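Local coordinates for protein cystalysin (Treponema denticola, PDB 1C7O) that belongs to the aminotransferase class I and II family of pyridoxal-phosphate-dependent enzymes and carries the bound ligand PPG, at residues Pro35-Asp40 with Phe353-Tyr358; Tyr326-Asp331 with Glu368-Ala373. All coordinates share one frame; numbering follows the deposited sequence.

Interaction 1: Pro35-Asp40 with Phe353-Tyr358. With PPG ((2E,3E)-4-(2-aminoethoxy)-2-[({3-hydroxy-2-methyl-5-[(phosphonooxy)methyl]pyridin-4-yl}methyl)imino]but-3-enoic acid), chain I.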
loop_
_atom_site.group_PDB
_atom_site.type_symbol
_atom_site.label_atom_id
_atom_site.label_comp_id
_atom_site.label_asym_id
_atom_site.label_seq_id
_atom_site.Cartn_x
_atom_site.Cartn_y
_atom_site.Cartn_z
ATOM N N PRO A 35 -4.313 3.214 -25.770
ATOM C CA PRO A 35 -4.779 4.401 -25.048
ATOM C C PRO A 35 -3.625 5.344 -24.688
ATOM O O PRO A 35 -2.491 4.902 -24.484
ATOM C CB PRO A 35 -5.484 3.807 -23.825
ATOM C CG PRO A 35 -4.775 2.511 -23.614
ATOM C CD PRO A 35 -4.599 1.984 -25.013
ATOM N N LEU A 36 -3.915 6.643 -24.619
ATOM C CA LEU A 36 -2.896 7.641 -24.306
ATOM C C LEU A 36 -3.328 8.567 -23.178
ATOM O O LEU A 36 -3.032 9.762 -23.208
ATOM C CB LEU A 36 -2.598 8.481 -25.545
ATOM C CG LEU A 36 -2.171 7.739 -26.815
ATOM C CD1 LEU A 36 -2.071 8.734 -27.951
ATOM C CD2 LEU A 36 -0.844 7.034 -26.603
ATOM N N SER A 37 -4.020 8.013 -22.188
ATOM C CA SER A 37 -4.519 8.788 -21.051
ATOM C C SER A 37 -3.636 8.680 -19.802
ATOM O O SER A 37 -2.639 9.390 -19.673
ATOM C CB SER A 37 -5.938 8.334 -20.714
ATOM O OG SER A 37 -5.981 6.937 -20.480
ATOM N N VAL A 38 -4.017 7.789 -18.891
ATOM C CA VAL A 38 -3.298 7.549 -17.640
ATOM C C VAL A 38 -1.778 7.684 -17.727
ATOM O O VAL A 38 -1.156 7.238 -18.683
ATOM C CB VAL A 38 -3.636 6.147 -17.091
ATOM C CG1 VAL A 38 -2.872 5.884 -15.794
ATOM C CG2 VAL A 38 -5.138 6.042 -16.846
ATOM N N ALA A 39 -1.179 8.287 -16.707
ATOM C CA ALA A 39 0.269 8.485 -16.690
ATOM C C ALA A 39 1.180 7.316 -16.284
ATOM O O ALA A 39 1.841 7.375 -15.240
ATOM C CB ALA A 39 0.617 9.705 -15.842
ATOM N N ASP A 40 1.191 6.251 -17.080
ATOM C CA ASP A 40 2.118 5.140 -16.863
ATOM C C ASP A 40 2.635 4.893 -18.278
ATOM O O ASP A 40 1.988 5.305 -19.246
ATOM C CB ASP A 40 1.456 3.897 -16.204
ATOM C CG ASP A 40 0.453 3.176 -17.100
ATOM O OD1 ASP A 40 -0.133 2.178 -16.611
ATOM O OD2 ASP A 40 0.247 3.582 -18.261
ATOM N N PHE A 353 -7.693 7.987 -26.919
ATOM C CA PHE A 353 -7.996 8.216 -25.513
ATOM C C PHE A 353 -7.011 9.086 -24.752
ATOM O O PHE A 353 -5.944 8.632 -24.348
ATOM C CB PHE A 353 -8.151 6.875 -24.803
ATOM C CG PHE A 353 -9.241 6.022 -25.366
ATOM C CD1 PHE A 353 -9.112 5.446 -26.627
ATOM C CD2 PHE A 353 -10.411 5.816 -24.653
ATOM C CE1 PHE A 353 -10.141 4.677 -27.167
ATOM C CE2 PHE A 353 -11.445 5.049 -25.185
ATOM C CZ PHE A 353 -11.310 4.481 -26.444
ATOM N N PHE A 354 -7.396 10.343 -24.559
ATOM C CA PHE A 354 -6.591 11.322 -23.831
ATOM C C PHE A 354 -7.080 11.348 -22.394
ATOM O O PHE A 354 -7.853 10.495 -21.942
ATOM C CB PHE A 354 -6.824 12.749 -24.344
ATOM C CG PHE A 354 -6.391 12.999 -25.751
ATOM C CD1 PHE A 354 -5.082 12.765 -26.149
ATOM C CD2 PHE A 354 -7.274 13.584 -26.654
ATOM C CE1 PHE A 354 -4.654 13.116 -27.423
ATOM C CE2 PHE A 354 -6.856 13.940 -27.931
ATOM C CZ PHE A 354 -5.544 13.708 -28.314
ATOM N N ASP A 355 -6.616 12.374 -21.695
ATOM C CA ASP A 355 -7.031 12.648 -20.341
ATOM C C ASP A 355 -7.712 13.995 -20.584
ATOM O O ASP A 355 -7.063 15.043 -20.601
ATOM C CB ASP A 355 -5.817 12.777 -19.420
ATOM C CG ASP A 355 -5.788 11.702 -18.339
ATOM O OD1 ASP A 355 -5.952 10.509 -18.681
ATOM O OD2 ASP A 355 -5.601 12.046 -17.149
ATOM N N GLU A 356 -9.016 13.943 -20.845
ATOM C CA GLU A 356 -9.810 15.137 -21.120
ATOM C C GLU A 356 -9.439 16.269 -20.173
ATOM O O GLU A 356 -9.614 16.158 -18.960
ATOM C CB GLU A 356 -11.301 14.810 -20.999
ATOM C CG GLU A 356 -11.748 13.643 -21.879
ATOM C CD GLU A 356 -11.700 13.960 -23.369
ATOM O OE1 GLU A 356 -11.410 13.038 -24.162
ATOM O OE2 GLU A 356 -11.965 15.124 -23.750
ATOM N N GLY A 357 -8.926 17.355 -20.746
ATOM C CA GLY A 357 -8.501 18.509 -19.969
ATOM C C GLY A 357 -9.402 19.010 -18.859
ATOM O O GLY A 357 -8.921 19.412 -17.804
ATOM N N TYR A 358 -10.708 18.986 -19.075
ATOM C CA TYR A 358 -11.644 19.476 -18.074
ATOM C C TYR A 358 -11.590 18.766 -16.716
ATOM O O TYR A 358 -12.113 19.280 -15.728
ATOM C CB TYR A 358 -13.065 19.425 -18.634
ATOM C CG TYR A 358 -13.681 18.053 -18.663
ATOM C CD1 TYR A 358 -14.407 17.572 -17.569
ATOM C CD2 TYR A 358 -13.554 17.233 -19.785
ATOM C CE1 TYR A 358 -14.994 16.314 -17.597
ATOM C CE2 TYR A 358 -14.142 15.964 -19.820
ATOM C CZ TYR A 358 -14.859 15.519 -18.729
ATOM O OH TYR A 358 -15.475 14.292 -18.780
HETATM N N1 PPG I . 1.150 13.348 -8.442
HETATM C C2 PPG I . 1.115 13.868 -9.728
HETATM C C2A PPG I . 1.371 15.336 -9.834
HETATM C C3 PPG I . 0.874 12.927 -10.829
HETATM O O3 PPG I . 0.843 13.546 -12.064
HETATM C C4 PPG I . 0.692 11.558 -10.573
HETATM C C4A PPG I . 0.258 10.660 -11.736
HETATM C C5 PPG I . 0.745 11.109 -9.124
HETATM C C6 PPG I . 0.976 12.048 -8.126
HETATM C C5A PPG I . 0.467 9.610 -8.712
HETATM O OP4 PPG I . 1.407 9.147 -7.722
HETATM P P PPG I . 1.169 7.728 -6.984
HETATM O OP1 PPG I . -0.062 7.898 -6.177
HETATM O OP2 PPG I . 2.425 7.468 -6.133
HETATM O OP3 PPG I . 1.077 6.714 -8.061
HETATM N N4A PPG I . -1.173 10.703 -11.932
HETATM C CAI PPG I . -1.744 9.984 -13.086
HETATM C CBC PPG I . -2.156 10.779 -14.290
HETATM O O2B PPG I . -2.746 10.170 -15.403
HETATM O O3B PPG I . -1.951 12.067 -14.304
HETATM C CBI PPG I . -1.825 8.549 -13.076
HETATM C CGI PPG I . -3.073 7.891 -12.911
HETATM O OET PPG I . -3.850 7.984 -11.683
HETATM C CEI PPG I . -4.931 6.946 -11.804
HETATM C CFI PPG I . -4.301 5.535 -11.846
HETATM N NI PPG I . -5.273 4.505 -12.034
#
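Ser-37 holds OG between its own backbone N and carbonyl carbon (chi1 55°), and Asp-355 has a first torsion of -117°, away from the staggered positions, that swings its carboxylate back toward the 35-40 segment, bringing OD1 up to the serine methylene rather than to its hydroxyl. Asp-355 OD1 lies 3.0 Å from Ser-37 CB and 4.0 Å from Ser-37 OG, and Phe-354 O borders the same CB. Val-38 N also lies near OD1, but at an angle too poor for a bond. Nearer the start of both segments, Pro-35 CB meets Phe-353 CB at 4.2 Å, while the phenyl ring turns off toward Ile-347 of helix 339-350 and Met-22 of helix 17-25. Leu-36 N points to Phe-353 O at 2.9 Å, a doubtful hydrogen bond because that oxygen is crowded in the model.

Beyond Ser-37 the loop leaves 353-358 and reaches the ligand. An inverse gamma turn centred on Ala-39, closed by Asp-40 N to Val-38 O at 3.0 Å, presents Ala-39 N to the PPG carboxylate oxygen O2B at 2.8 Å, with an N-H...O angle of 140°. Ala-39 CB packs beside the carboxylate carbon, and Val-38 CG1 rests against PPG CGI at 3.5 Å. Asp-355 OD2 comes within 3.8 Å of O2B; Arg-369 NH2, bonded to Ser-37 O and only weakly paired with Asp-355 OD2, probably eases the charge there. Asp-40 forms salt bridges with Arg-11 and Lys-18, and Tyr-64 of the second subunit packs on Val-38. A loop from near the N-terminus laid along the late-sequence strands, with a backbone N-H gripping the ligand carboxylate, is consistent with the active site of the aminotransferase class I and II family, of the fold-type I PLP enzymes.

Interaction 2: Tyr326-Asp331 with Glu368-Ala373. With PPG ((2E,3E)-4-(2-aminoethoxy)-2-[({3-hydroxy-2-methyl-5-[(phosphonooxy)methyl]pyridin-4-yl}methyl)imino]but-3-enoic acid), chain I.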
loop_
_atom_site.group_PDB
_atom_site.type_symbol
_atom_site.label_atom_id
_atom_site.label_comp_id
_atom_site.label_asym_id
_atom_site.label_seq_id
_atom_site.Cartn_x
_atom_site.Cartn_y
_atom_site.Cartn_z
ATOM N N TYR A 326 5.755 13.813 -19.442
ATOM C CA TYR A 326 5.594 13.298 -20.794
ATOM C C TYR A 326 4.125 13.379 -21.129
ATOM O O TYR A 326 3.609 12.612 -21.934
ATOM C CB TYR A 326 6.117 11.859 -20.909
ATOM C CG TYR A 326 5.546 10.850 -19.919
ATOM C CD1 TYR A 326 6.389 10.156 -19.045
ATOM C CD2 TYR A 326 4.181 10.545 -19.895
ATOM C CE1 TYR A 326 5.890 9.180 -18.175
ATOM C CE2 TYR A 326 3.673 9.569 -19.033
ATOM C CZ TYR A 326 4.534 8.890 -18.174
ATOM O OH TYR A 326 4.045 7.929 -17.321
ATOM N N LEU A 327 3.463 14.340 -20.491
ATOM C CA LEU A 327 2.041 14.590 -20.681
ATOM C C LEU A 327 1.890 15.965 -21.356
ATOM O O LEU A 327 1.959 17.010 -20.700
ATOM C CB LEU A 327 1.342 14.570 -19.324
ATOM C CG LEU A 327 1.627 13.335 -18.451
ATOM C CD1 LEU A 327 1.061 13.531 -17.048
ATOM C CD2 LEU A 327 1.021 12.095 -19.103
ATOM N N GLN A 328 1.689 15.948 -22.671
ATOM C CA GLN A 328 1.554 17.162 -23.468
ATOM C C GLN A 328 0.140 17.733 -23.448
ATOM O O GLN A 328 -0.836 17.005 -23.639
ATOM C CB GLN A 328 1.999 16.873 -24.900
ATOM C CG GLN A 328 1.837 18.032 -25.862
ATOM C CD GLN A 328 2.676 17.854 -27.112
ATOM O OE1 GLN A 328 2.829 16.741 -27.618
ATOM N NE2 GLN A 328 3.220 18.953 -27.621
ATOM N N TRP A 329 0.054 19.047 -23.229
ATOM C CA TRP A 329 -1.207 19.799 -23.133
ATOM C C TRP A 329 -1.610 20.339 -24.514
ATOM O O TRP A 329 -0.979 21.265 -25.029
ATOM C CB TRP A 329 -0.996 20.958 -22.145
ATOM C CG TRP A 329 -2.237 21.582 -21.525
ATOM C CD1 TRP A 329 -2.494 22.917 -21.399
ATOM C CD2 TRP A 329 -3.337 20.904 -20.891
ATOM N NE1 TRP A 329 -3.677 23.116 -20.729
ATOM C CE2 TRP A 329 -4.216 21.901 -20.405
ATOM C CE3 TRP A 329 -3.662 19.556 -20.683
ATOM C CZ2 TRP A 329 -5.402 21.593 -19.725
ATOM C CZ3 TRP A 329 -4.847 19.248 -20.002
ATOM C CH2 TRP A 329 -5.701 20.266 -19.533
ATOM N N ILE A 330 -2.662 19.768 -25.101
ATOM C CA ILE A 330 -3.131 20.175 -26.427
ATOM C C ILE A 330 -4.402 21.025 -26.365
ATOM O O ILE A 330 -5.369 20.656 -25.699
ATOM C CB ILE A 330 -3.411 18.936 -27.324
ATOM C CG1 ILE A 330 -2.254 17.935 -27.222
ATOM C CG2 ILE A 330 -3.583 19.370 -28.779
ATOM C CD1 ILE A 330 -2.514 16.619 -27.928
ATOM N N ASP A 331 -4.398 22.142 -27.093
ATOM C CA ASP A 331 -5.523 23.077 -27.123
ATOM C C ASP A 331 -6.472 22.906 -28.320
ATOM O O ASP A 331 -6.186 23.363 -29.430
ATOM C CB ASP A 331 -4.971 24.514 -27.068
ATOM C CG ASP A 331 -6.060 25.583 -27.164
ATOM O OD1 ASP A 331 -7.246 25.288 -26.890
ATOM O OD2 ASP A 331 -5.708 26.739 -27.504
ATOM N N GLU A 368 -6.700 18.739 -24.126
ATOM C CA GLU A 368 -6.561 17.288 -24.068
ATOM C C GLU A 368 -5.124 16.999 -23.636
ATOM O O GLU A 368 -4.197 17.693 -24.060
ATOM C CB GLU A 368 -6.798 16.660 -25.447
ATOM C CG GLU A 368 -8.162 16.909 -26.057
ATOM C CD GLU A 368 -9.276 16.174 -25.344
ATOM O OE1 GLU A 368 -10.431 16.252 -25.814
ATOM O OE2 GLU A 368 -9.005 15.520 -24.312
ATOM N N ARG A 369 -4.934 15.988 -22.791
ATOM C CA ARG A 369 -3.589 15.631 -22.351
ATOM C C ARG A 369 -3.191 14.308 -23.005
ATOM O O ARG A 369 -3.834 13.284 -22.797
ATOM C CB ARG A 369 -3.530 15.488 -20.829
ATOM C CG ARG A 369 -2.124 15.655 -20.266
ATOM C CD ARG A 369 -2.039 15.180 -18.843
ATOM N NE ARG A 369 -2.209 13.738 -18.774
ATOM C CZ ARG A 369 -2.278 13.051 -17.641
ATOM N NH1 ARG A 369 -2.189 13.686 -16.482
ATOM N NH2 ARG A 369 -2.434 11.731 -17.673
ATOM N N ILE A 370 -2.131 14.338 -23.801
ATOM C CA ILE A 370 -1.667 13.146 -24.489
ATOM C C ILE A 370 -0.425 12.554 -23.828
ATOM O O ILE A 370 0.520 13.276 -23.499
ATOM C CB ILE A 370 -1.346 13.467 -25.961
ATOM C CG1 ILE A 370 -1.018 12.185 -26.725
ATOM C CG2 ILE A 370 -0.173 14.444 -26.031
ATOM C CD1 ILE A 370 -0.777 12.412 -28.214
ATOM N N ASN A 371 -0.444 11.238 -23.626
ATOM C CA ASN A 371 0.686 10.538 -23.018
ATOM C C ASN A 371 1.706 10.221 -24.102
ATOM O O ASN A 371 1.444 9.406 -24.983
ATOM C CB ASN A 371 0.231 9.235 -22.368
ATOM C CG ASN A 371 1.334 8.574 -21.582
ATOM O OD1 ASN A 371 2.491 8.576 -22.001
ATOM N ND2 ASN A 371 0.985 7.994 -20.436
ATOM N N LEU A 372 2.873 10.854 -24.016
ATOM C CA LEU A 372 3.943 10.683 -25.002
ATOM C C LEU A 372 4.859 9.488 -24.752
ATOM O O LEU A 372 5.732 9.202 -25.576
ATOM C CB LEU A 372 4.792 11.965 -25.066
ATOM C CG LEU A 372 4.031 13.274 -25.330
ATOM C CD1 LEU A 372 4.891 14.469 -24.986
ATOM C CD2 LEU A 372 3.599 13.325 -26.774
ATOM N N ALA A 373 4.663 8.793 -23.628
ATOM C CA ALA A 373 5.501 7.644 -23.280
ATOM C C ALA A 373 5.073 6.379 -24.007
ATOM O O ALA A 373 4.485 5.466 -23.417
ATOM C CB ALA A 373 5.484 7.413 -21.773
HETATM N N1 PPG I . 1.150 13.348 -8.442
HETATM C C2 PPG I . 1.115 13.868 -9.728
HETATM C C2A PPG I . 1.371 15.336 -9.834
HETATM C C3 PPG I . 0.874 12.927 -10.829
HETATM O O3 PPG I . 0.843 13.546 -12.064
HETATM C C4 PPG I . 0.692 11.558 -10.573
HETATM C C4A PPG I . 0.258 10.660 -11.736
HETATM C C5 PPG I . 0.745 11.109 -9.124
HETATM C C6 PPG I . 0.976 12.048 -8.126
HETATM C C5A PPG I . 0.467 9.610 -8.712
HETATM O OP4 PPG I . 1.407 9.147 -7.722
HETATM P P PPG I . 1.169 7.728 -6.984
HETATM O OP1 PPG I . -0.062 7.898 -6.177
HETATM O OP2 PPG I . 2.425 7.468 -6.133
HETATM O OP3 PPG I . 1.077 6.714 -8.061
HETATM N N4A PPG I . -1.173 10.703 -11.932
HETATM C CAI PPG I . -1.744 9.984 -13.086
HETATM C CBC PPG I . -2.156 10.779 -14.290
HETATM O O2B PPG I . -2.746 10.170 -15.403
HETATM O O3B PPG I . -1.951 12.067 -14.304
HETATM C CBI PPG I . -1.825 8.549 -13.076
HETATM C CGI PPG I . -3.073 7.891 -12.911
HETATM O OET PPG I . -3.850 7.984 -11.683
HETATM C CEI PPG I . -4.931 6.946 -11.804
HETATM C CFI PPG I . -4.301 5.535 -11.846
HETATM N NI PPG I . -5.273 4.505 -12.034
#
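Strands 327-331 and 368-371 run antiparallel at 149°, their axes 4.6 Å apart, with Gln-328/Ile-370 and Ile-330/Glu-368 as doubly hydrogen-bonded pairs and Leu-327/Asn-371 and Trp-329/Arg-369 as non-hydrogen-bonded ones. On the face of Leu-327, Trp-329 and Arg-369, the arginine chain bends at chi3 (68°) and sends its guanidinium to the PPG carboxylate. NH1 of Arg-369 bonds PPG O3B at 2.7 Å and NH2 bonds O2B at 2.8 Å, a two-pronged grip in which the carboxylate carbon lies at the edge of the guanidinium, in its plane. Leu-327 CD1 covers one guanidinium face 3.3 Å above the plane, toward its rim, and the Trp-329 ring meets Arg-369 CB with its edge. An arginine clasping the ligand carboxylate in this way is a hallmark of the family's active site. At the end of the strand, Asn-371 OD1 accepts from Ala-373 N at 2.7 Å, an Asx turn; Ala-373 CB lies over the Tyr-326 ring face, 3.7 Å from its centroid, a CH-pi contact. The Asn-371 amide runs alongside that ring, planes 24° apart. On the opposite sheet face, Ile-330 CD1 packs on Ile-370 CG2 at 3.7 Å.

In the fold
Interactions 1 and 2 have centres about 8 Å apart, on the same side of the chain's centre, and their segments alternate along the chain: 35-40, 326-331, 353-358, 368-373. Both reach one three-stranded antiparallel sheet, ordered 327-331, 367-371, 355-356, so that the middle strand separates the strand of 326-331 from that of 353-358. The early 35-40 loop is tied to this sheet as well, since Val-38 O probably accepts a hydrogen bond from Asn-371 ND2 at 2.9 Å. The two contacts meet at the same PPG carboxylate, so residues more than 300 positions apart together build one binding site.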